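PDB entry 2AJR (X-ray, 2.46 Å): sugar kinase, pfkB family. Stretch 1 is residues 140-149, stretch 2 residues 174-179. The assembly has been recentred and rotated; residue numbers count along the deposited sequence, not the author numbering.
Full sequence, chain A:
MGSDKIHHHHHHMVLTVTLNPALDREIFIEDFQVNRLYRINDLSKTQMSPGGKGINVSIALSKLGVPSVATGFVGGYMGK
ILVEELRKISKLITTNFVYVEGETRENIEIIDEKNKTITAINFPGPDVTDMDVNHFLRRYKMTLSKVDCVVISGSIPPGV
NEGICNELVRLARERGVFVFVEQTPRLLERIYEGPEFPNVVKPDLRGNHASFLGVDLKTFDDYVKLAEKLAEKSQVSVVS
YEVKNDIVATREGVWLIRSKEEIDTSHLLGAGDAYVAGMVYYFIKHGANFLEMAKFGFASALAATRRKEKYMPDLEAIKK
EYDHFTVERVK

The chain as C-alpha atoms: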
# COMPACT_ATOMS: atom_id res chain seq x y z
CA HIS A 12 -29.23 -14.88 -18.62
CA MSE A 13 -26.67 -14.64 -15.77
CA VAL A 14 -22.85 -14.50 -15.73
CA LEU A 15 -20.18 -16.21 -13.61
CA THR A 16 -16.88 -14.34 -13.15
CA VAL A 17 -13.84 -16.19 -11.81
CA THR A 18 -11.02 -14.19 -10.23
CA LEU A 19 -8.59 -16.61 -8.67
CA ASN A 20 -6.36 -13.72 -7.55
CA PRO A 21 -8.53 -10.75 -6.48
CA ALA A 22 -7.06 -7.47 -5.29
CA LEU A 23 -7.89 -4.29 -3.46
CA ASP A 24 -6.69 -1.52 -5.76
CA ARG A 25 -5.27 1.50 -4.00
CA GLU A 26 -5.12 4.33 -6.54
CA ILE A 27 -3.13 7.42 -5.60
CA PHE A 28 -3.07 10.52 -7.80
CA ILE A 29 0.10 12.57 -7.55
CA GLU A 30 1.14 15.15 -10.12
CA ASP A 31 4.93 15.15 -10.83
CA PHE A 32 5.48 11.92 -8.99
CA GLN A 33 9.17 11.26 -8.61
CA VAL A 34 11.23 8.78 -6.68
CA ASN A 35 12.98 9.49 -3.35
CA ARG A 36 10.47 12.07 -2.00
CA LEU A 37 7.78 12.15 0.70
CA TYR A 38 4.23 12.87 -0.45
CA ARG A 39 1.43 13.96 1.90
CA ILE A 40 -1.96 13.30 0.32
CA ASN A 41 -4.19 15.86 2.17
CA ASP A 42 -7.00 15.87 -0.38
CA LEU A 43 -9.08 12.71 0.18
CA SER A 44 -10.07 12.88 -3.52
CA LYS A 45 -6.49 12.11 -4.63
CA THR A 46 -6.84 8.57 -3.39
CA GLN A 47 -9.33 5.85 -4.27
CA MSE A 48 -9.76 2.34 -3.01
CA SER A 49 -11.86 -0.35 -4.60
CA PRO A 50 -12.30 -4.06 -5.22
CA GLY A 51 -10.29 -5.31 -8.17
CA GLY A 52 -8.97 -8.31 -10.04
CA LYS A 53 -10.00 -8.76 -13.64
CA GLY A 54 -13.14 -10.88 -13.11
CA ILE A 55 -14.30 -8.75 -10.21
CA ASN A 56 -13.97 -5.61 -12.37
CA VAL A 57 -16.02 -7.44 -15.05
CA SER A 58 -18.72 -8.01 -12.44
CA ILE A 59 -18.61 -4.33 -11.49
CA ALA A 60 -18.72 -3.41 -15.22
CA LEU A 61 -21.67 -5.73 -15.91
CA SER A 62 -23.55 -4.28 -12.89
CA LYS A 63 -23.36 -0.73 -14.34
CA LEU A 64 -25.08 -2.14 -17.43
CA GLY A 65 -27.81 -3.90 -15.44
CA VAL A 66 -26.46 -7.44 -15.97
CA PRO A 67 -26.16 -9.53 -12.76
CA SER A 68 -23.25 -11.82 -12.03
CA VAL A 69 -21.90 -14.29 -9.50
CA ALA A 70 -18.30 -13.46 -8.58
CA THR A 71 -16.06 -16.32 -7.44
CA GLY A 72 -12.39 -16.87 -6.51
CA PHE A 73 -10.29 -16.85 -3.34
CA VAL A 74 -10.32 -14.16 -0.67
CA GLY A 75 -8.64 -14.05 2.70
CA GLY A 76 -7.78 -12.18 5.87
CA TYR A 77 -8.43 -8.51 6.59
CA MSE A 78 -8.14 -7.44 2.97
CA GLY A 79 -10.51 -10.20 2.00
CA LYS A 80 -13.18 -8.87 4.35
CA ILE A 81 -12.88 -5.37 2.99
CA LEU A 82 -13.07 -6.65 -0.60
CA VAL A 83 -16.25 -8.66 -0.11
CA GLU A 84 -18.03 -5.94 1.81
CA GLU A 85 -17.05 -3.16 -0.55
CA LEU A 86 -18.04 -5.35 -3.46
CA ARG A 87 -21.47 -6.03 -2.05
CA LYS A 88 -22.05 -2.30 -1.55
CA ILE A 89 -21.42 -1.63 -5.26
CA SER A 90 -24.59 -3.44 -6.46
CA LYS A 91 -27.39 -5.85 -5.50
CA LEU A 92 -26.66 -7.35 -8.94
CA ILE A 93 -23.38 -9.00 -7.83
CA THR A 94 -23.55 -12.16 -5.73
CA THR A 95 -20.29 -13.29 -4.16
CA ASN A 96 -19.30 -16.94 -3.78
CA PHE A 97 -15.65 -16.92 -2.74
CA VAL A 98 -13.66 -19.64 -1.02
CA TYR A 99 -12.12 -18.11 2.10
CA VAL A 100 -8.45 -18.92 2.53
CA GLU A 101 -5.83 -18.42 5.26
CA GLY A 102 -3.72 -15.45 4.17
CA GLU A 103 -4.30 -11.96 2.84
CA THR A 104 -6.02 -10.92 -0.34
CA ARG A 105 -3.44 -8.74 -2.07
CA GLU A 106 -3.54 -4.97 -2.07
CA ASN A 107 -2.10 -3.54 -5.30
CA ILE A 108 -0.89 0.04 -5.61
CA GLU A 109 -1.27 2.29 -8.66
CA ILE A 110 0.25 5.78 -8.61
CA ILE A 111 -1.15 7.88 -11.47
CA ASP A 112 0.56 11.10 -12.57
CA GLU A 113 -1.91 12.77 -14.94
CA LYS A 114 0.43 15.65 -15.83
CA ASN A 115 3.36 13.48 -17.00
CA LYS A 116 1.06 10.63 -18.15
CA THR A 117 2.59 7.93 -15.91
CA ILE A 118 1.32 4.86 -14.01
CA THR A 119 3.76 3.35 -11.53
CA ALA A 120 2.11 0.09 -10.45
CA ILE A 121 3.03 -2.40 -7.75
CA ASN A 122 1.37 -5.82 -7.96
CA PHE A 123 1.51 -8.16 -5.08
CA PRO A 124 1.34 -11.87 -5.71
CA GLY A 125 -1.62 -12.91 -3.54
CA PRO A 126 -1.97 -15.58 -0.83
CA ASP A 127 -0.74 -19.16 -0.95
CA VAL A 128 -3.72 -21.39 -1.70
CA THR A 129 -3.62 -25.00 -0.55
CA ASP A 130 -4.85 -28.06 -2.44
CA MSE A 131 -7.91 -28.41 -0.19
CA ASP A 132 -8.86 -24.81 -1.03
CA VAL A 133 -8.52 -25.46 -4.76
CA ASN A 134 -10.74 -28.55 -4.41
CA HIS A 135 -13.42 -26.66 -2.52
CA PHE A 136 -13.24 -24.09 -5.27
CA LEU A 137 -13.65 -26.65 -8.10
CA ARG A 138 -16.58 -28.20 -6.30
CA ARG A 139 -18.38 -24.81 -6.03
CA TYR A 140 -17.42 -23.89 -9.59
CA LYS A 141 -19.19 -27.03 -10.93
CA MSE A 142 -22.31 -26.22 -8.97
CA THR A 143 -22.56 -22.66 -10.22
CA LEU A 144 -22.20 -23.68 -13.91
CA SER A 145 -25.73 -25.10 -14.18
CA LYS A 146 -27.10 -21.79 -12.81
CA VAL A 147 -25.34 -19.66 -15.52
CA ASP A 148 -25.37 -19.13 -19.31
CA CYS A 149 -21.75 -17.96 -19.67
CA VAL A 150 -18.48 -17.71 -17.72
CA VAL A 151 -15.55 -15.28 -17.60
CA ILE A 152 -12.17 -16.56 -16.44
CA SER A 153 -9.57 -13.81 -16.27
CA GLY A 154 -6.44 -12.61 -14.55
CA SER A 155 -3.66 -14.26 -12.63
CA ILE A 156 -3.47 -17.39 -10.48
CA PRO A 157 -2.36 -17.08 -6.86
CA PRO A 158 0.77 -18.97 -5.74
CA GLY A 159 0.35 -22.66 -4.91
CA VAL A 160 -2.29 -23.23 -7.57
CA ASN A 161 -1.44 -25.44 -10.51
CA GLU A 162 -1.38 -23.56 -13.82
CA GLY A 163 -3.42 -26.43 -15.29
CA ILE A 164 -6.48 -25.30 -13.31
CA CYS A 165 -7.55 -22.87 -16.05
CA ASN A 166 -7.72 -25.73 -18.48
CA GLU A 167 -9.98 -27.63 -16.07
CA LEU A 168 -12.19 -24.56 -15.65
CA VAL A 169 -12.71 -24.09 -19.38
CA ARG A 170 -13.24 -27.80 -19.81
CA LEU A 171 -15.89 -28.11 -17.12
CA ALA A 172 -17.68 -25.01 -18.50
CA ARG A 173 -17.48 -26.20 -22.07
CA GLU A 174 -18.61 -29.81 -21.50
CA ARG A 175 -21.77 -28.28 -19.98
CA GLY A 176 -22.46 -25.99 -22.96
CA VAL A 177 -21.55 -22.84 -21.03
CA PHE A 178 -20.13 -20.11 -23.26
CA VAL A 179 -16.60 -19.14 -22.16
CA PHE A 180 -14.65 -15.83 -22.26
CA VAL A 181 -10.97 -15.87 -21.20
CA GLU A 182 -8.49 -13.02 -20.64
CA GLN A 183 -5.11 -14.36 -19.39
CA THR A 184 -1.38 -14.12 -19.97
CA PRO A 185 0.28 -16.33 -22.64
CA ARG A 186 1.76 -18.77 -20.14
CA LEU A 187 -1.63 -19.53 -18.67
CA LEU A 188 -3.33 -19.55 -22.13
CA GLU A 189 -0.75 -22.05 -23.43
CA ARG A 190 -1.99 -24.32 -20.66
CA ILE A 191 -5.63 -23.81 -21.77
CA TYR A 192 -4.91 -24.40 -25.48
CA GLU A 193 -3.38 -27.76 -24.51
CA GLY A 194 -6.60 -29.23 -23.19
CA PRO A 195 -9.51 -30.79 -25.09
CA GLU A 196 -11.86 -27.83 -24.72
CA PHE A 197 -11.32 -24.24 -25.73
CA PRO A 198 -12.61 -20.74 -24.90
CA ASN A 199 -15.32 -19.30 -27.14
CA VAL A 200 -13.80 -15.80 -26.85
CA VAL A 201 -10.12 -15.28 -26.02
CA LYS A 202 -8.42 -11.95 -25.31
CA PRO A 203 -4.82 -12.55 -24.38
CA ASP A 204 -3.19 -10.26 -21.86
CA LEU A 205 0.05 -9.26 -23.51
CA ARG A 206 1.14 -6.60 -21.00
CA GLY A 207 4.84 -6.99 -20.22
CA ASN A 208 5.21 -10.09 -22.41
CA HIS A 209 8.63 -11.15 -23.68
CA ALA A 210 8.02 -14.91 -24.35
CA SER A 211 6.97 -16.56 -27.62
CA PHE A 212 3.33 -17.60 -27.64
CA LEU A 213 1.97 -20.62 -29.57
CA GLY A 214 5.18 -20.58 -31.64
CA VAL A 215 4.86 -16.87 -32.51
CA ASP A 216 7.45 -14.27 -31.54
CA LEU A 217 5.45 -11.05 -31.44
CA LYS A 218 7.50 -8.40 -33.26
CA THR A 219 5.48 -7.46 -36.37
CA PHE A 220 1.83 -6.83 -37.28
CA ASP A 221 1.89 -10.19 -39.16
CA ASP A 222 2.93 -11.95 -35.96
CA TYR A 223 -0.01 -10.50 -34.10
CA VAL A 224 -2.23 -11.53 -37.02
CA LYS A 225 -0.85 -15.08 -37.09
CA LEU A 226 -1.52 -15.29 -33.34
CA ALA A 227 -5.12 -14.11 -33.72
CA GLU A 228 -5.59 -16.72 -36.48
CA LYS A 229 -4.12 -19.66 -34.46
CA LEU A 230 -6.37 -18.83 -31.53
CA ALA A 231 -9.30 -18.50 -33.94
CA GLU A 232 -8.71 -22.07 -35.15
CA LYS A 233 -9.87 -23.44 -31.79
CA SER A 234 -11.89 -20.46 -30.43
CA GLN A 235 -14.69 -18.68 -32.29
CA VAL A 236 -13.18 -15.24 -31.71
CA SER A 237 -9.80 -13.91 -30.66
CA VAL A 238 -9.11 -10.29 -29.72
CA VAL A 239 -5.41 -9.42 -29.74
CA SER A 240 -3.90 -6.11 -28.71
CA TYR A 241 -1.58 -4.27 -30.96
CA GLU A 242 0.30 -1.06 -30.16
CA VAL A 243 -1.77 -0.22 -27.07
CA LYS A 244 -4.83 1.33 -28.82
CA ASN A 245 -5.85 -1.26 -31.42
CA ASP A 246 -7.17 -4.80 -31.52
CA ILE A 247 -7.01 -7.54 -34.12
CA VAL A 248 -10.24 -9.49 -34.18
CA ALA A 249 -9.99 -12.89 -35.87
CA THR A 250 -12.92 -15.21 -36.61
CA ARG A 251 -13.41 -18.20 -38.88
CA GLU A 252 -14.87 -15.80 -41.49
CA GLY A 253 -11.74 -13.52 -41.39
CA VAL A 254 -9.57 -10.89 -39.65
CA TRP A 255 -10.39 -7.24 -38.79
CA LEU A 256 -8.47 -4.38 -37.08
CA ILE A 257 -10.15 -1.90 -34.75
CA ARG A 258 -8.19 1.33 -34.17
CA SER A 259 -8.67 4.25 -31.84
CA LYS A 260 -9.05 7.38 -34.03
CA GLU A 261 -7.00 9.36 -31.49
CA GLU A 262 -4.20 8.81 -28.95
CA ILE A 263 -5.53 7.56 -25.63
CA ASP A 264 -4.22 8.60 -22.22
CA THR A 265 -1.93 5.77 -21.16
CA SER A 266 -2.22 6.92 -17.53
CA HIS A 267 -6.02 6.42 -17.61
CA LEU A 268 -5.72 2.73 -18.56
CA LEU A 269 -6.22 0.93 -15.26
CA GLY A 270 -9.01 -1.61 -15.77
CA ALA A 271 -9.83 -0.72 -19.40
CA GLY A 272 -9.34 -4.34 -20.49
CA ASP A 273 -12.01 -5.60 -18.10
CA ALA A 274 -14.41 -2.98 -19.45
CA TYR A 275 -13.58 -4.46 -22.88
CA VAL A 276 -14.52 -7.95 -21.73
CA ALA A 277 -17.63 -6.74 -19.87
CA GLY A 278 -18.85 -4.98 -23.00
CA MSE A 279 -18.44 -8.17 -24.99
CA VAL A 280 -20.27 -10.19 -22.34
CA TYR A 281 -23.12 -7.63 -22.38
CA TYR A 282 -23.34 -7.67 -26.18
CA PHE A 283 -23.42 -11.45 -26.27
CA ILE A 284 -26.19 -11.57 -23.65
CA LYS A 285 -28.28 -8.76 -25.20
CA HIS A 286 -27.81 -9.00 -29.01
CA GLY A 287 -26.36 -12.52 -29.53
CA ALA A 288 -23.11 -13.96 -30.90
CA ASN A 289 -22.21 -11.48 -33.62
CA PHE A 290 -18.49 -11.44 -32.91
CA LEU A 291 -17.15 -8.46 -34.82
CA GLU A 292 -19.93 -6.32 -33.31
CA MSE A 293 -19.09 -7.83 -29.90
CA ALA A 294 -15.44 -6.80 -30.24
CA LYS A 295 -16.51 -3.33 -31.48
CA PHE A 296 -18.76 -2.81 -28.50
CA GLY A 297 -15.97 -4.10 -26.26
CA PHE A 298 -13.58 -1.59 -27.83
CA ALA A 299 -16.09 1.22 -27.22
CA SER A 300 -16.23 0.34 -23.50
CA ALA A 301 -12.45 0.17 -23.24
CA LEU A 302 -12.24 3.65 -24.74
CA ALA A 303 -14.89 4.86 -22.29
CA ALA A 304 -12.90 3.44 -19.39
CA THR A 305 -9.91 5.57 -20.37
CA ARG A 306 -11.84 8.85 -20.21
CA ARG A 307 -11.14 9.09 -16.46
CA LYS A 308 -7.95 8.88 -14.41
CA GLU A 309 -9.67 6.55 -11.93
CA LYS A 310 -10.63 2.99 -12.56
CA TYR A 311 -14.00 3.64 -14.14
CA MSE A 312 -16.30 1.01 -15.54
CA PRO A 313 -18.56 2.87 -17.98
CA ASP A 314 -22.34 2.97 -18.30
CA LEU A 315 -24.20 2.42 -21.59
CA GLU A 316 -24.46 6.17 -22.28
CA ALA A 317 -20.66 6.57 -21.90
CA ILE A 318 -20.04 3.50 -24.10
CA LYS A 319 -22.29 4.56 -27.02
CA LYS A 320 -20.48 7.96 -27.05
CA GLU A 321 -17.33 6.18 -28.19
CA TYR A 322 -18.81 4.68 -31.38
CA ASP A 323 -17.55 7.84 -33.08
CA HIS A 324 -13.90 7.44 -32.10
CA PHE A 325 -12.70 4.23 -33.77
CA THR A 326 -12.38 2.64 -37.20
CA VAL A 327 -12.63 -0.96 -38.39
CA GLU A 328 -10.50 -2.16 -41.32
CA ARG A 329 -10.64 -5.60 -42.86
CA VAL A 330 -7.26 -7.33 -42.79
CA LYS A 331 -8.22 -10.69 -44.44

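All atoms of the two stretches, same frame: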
# COMPACT_ATOMS: atom_id res chain seq x y z
N TYR A 140 -17.42 -24.31 -8.18
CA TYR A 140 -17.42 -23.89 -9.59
C TYR A 140 -18.40 -24.77 -10.39
O TYR A 140 -19.25 -24.24 -11.11
CB TYR A 140 -16.01 -23.97 -10.17
CG TYR A 140 -15.91 -23.60 -11.64
CD1 TYR A 140 -15.97 -22.28 -12.05
CD2 TYR A 140 -15.76 -24.58 -12.61
CE1 TYR A 140 -15.88 -21.94 -13.41
CE2 TYR A 140 -15.67 -24.26 -13.96
CZ TYR A 140 -15.73 -22.94 -14.36
OH TYR A 140 -15.64 -22.64 -15.71
N LYS A 141 -18.29 -26.08 -10.24
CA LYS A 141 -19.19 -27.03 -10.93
C LYS A 141 -20.64 -26.72 -10.62
O LYS A 141 -21.47 -26.72 -11.51
CB LYS A 141 -18.88 -28.49 -10.54
CG LYS A 141 -17.56 -28.99 -11.11
CD LYS A 141 -17.08 -30.27 -10.43
CE LYS A 141 -15.66 -30.65 -10.88
NZ LYS A 141 -14.95 -31.50 -9.87
N MSE A 142 -20.93 -26.45 -9.36
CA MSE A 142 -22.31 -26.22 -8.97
C MSE A 142 -22.86 -24.98 -9.63
O MSE A 142 -23.96 -24.99 -10.16
CB MSE A 142 -22.43 -26.18 -7.46
CG MSE A 142 -22.22 -27.56 -6.85
SE MSE A 142 -22.10 -27.65 -4.88
CE MSE A 142 -22.14 -29.64 -4.70
N THR A 143 -22.08 -23.91 -9.66
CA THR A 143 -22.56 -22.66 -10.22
C THR A 143 -22.81 -22.71 -11.74
O THR A 143 -23.63 -21.95 -12.27
CB THR A 143 -21.56 -21.56 -9.89
OG1 THR A 143 -21.19 -21.66 -8.50
CG2 THR A 143 -22.15 -20.19 -10.17
N LEU A 144 -22.13 -23.62 -12.44
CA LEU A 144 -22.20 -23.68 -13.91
C LEU A 144 -23.61 -23.99 -14.45
O LEU A 144 -24.02 -23.45 -15.49
CB LEU A 144 -21.19 -24.70 -14.46
CG LEU A 144 -19.70 -24.29 -14.48
CD1 LEU A 144 -18.84 -25.42 -14.99
CD2 LEU A 144 -19.46 -23.04 -15.30
N SER A 145 -24.37 -24.82 -13.75
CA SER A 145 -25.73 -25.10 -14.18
C SER A 145 -26.67 -23.90 -13.96
O SER A 145 -27.73 -23.81 -14.58
CB SER A 145 -26.27 -26.32 -13.45
OG SER A 145 -26.35 -26.05 -12.07
N LYS A 146 -26.29 -22.98 -13.07
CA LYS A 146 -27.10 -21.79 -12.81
C LYS A 146 -26.82 -20.64 -13.81
O LYS A 146 -27.55 -19.65 -13.82
CB LYS A 146 -26.91 -21.32 -11.36
N VAL A 147 -25.79 -20.78 -14.65
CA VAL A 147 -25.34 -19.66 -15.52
C VAL A 147 -25.26 -20.02 -17.00
O VAL A 147 -25.08 -21.19 -17.37
CB VAL A 147 -23.94 -19.11 -15.10
CG1 VAL A 147 -23.88 -18.84 -13.62
CG2 VAL A 147 -22.82 -20.06 -15.53
N ASP A 148 -25.37 -18.98 -17.84
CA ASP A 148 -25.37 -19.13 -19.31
C ASP A 148 -23.98 -18.90 -19.91
O ASP A 148 -23.68 -19.42 -20.98
CB ASP A 148 -26.40 -18.17 -19.94
N CYS A 149 -23.13 -18.13 -19.24
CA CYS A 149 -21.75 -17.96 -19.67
C CYS A 149 -20.79 -17.60 -18.54
O CYS A 149 -21.19 -17.05 -17.53
CB CYS A 149 -21.67 -16.92 -20.78
SG CYS A 149 -21.65 -15.26 -20.19
N GLU A 174 -17.86 -28.56 -21.49
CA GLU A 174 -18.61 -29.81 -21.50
C GLU A 174 -20.09 -29.60 -21.16
O GLU A 174 -20.92 -30.38 -21.58
CB GLU A 174 -17.99 -30.81 -20.51
CG GLU A 174 -16.74 -31.50 -21.06
CD GLU A 174 -15.89 -32.23 -20.00
OE1 GLU A 174 -16.15 -32.09 -18.78
OE2 GLU A 174 -14.94 -32.93 -20.41
N ARG A 175 -20.41 -28.54 -20.43
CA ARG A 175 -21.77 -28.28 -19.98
C ARG A 175 -22.46 -27.25 -20.87
O ARG A 175 -23.50 -26.70 -20.50
CB ARG A 175 -21.73 -27.75 -18.54
CG ARG A 175 -22.73 -28.37 -17.59
CD ARG A 175 -22.16 -28.45 -16.18
NE ARG A 175 -20.93 -29.25 -16.14
CZ ARG A 175 -20.23 -29.53 -15.04
NH1 ARG A 175 -20.64 -29.08 -13.86
NH2 ARG A 175 -19.13 -30.27 -15.12
N GLY A 176 -21.89 -26.97 -22.03
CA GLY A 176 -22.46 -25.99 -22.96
C GLY A 176 -22.48 -24.55 -22.47
O GLY A 176 -23.25 -23.73 -22.99
N VAL A 177 -21.65 -24.22 -21.48
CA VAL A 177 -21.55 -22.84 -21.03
C VAL A 177 -20.53 -22.10 -21.90
O VAL A 177 -19.41 -22.57 -22.16
CB VAL A 177 -21.18 -22.75 -19.56
CG1 VAL A 177 -21.03 -21.30 -19.15
CG2 VAL A 177 -22.25 -23.45 -18.72
N PHE A 178 -20.94 -20.93 -22.37
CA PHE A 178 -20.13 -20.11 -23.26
C PHE A 178 -19.00 -19.49 -22.42
O PHE A 178 -19.24 -19.03 -21.30
CB PHE A 178 -21.02 -19.03 -23.87
CG PHE A 178 -20.42 -18.33 -25.02
CD1 PHE A 178 -19.67 -17.18 -24.83
CD2 PHE A 178 -20.63 -18.78 -26.31
CE1 PHE A 178 -19.13 -16.51 -25.91
CE2 PHE A 178 -20.10 -18.11 -27.38
CZ PHE A 178 -19.34 -16.98 -27.18
N VAL A 179 -17.78 -19.51 -22.95
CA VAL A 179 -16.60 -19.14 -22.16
C VAL A 179 -15.83 -17.97 -22.76
O VAL A 179 -15.45 -18.03 -23.92
CB VAL A 179 -15.60 -20.32 -22.06
CG1 VAL A 179 -14.24 -19.81 -21.58
CG2 VAL A 179 -16.15 -21.43 -21.17

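What does the start of stretch 2 offer to the helix of stretch 1? Glu174 takes no part in the contact, and the work falls to Arg175, whose CA-to-CB bond points toward stretch 1. Its long side chain runs back along the last part of the helix that enters stretch 1 from earlier in the chain. Leu144 lies over one face of the guanidinium, with CD1 of Leu144 4.2 Å from NH1 of Arg175; a flat, delocalised cation can accept an aliphatic neighbour there because its N-H groups all point outward in the plane. Near that plane, at the edge, sits a backbone carbonyl: O of Lys141 is 3.4 Å from NH1 of Arg175. The placement suits the attraction between a positive group and the partial negative charge of a carbonyl oxygen. The side chain of Lys141 itself leads away at its end, which keeps two like charges apart, and the part nearest the backbone comes closest, CB of Lys141 lying 3.8 Å from NH1 of Arg175.

How does the chain get from this surface arginine to the buried part of the contact? It passes through Gly176, which has no side chain and makes no contact with stretch 1. Its phi of 65° is a positive value that glycine adopts easily, and after it the backbone becomes extended as it approaches the strand.

Why is Val177 the centre of the packing? It is buried, points toward stretch 1, and sets its two methyl groups, with chi1 in the t rotamer, against the turn and the residues just after it. That turn is type I, from Leu144 to Val147, with a weak hydrogen bond from N of Val147 to O of Leu144 at 3.3 Å. CG2 of Val177 lies 3.7 Å from O of Leu144 and 4.4 Å from CD2 of the same leucine, while CG1 of Val177 reaches CG2 of Val147 at 4.2 Å and CA of Cys149 at 3.5 Å. The valine thus meets both aliphatic side chains and the main chain. Packing of this kind depends on shape and on the removal of apolar surface from water, not on directed bonds.

What joins the two backbones once the strand begins? Phe178 pairs with Cys149 in a parallel bridge, their CA atoms 4.5 Å apart. A weak backbone hydrogen bond runs from N of Phe178 to O of Asp148; at 3.4 Å it is long, although its angle of 163° is close to straight. Beyond it, CA of Cys149 comes within 3.2 Å of O of Phe178, a close approach of the two main chains. Cys149 and Phe178 share a face of the sheet, so their side chains start out as neighbours, CB of Cys149 lying 3.8 Å from CB of Phe178, before the phenyl end leads away. Val179 points away from stretch 1, and the strand continues beyond it.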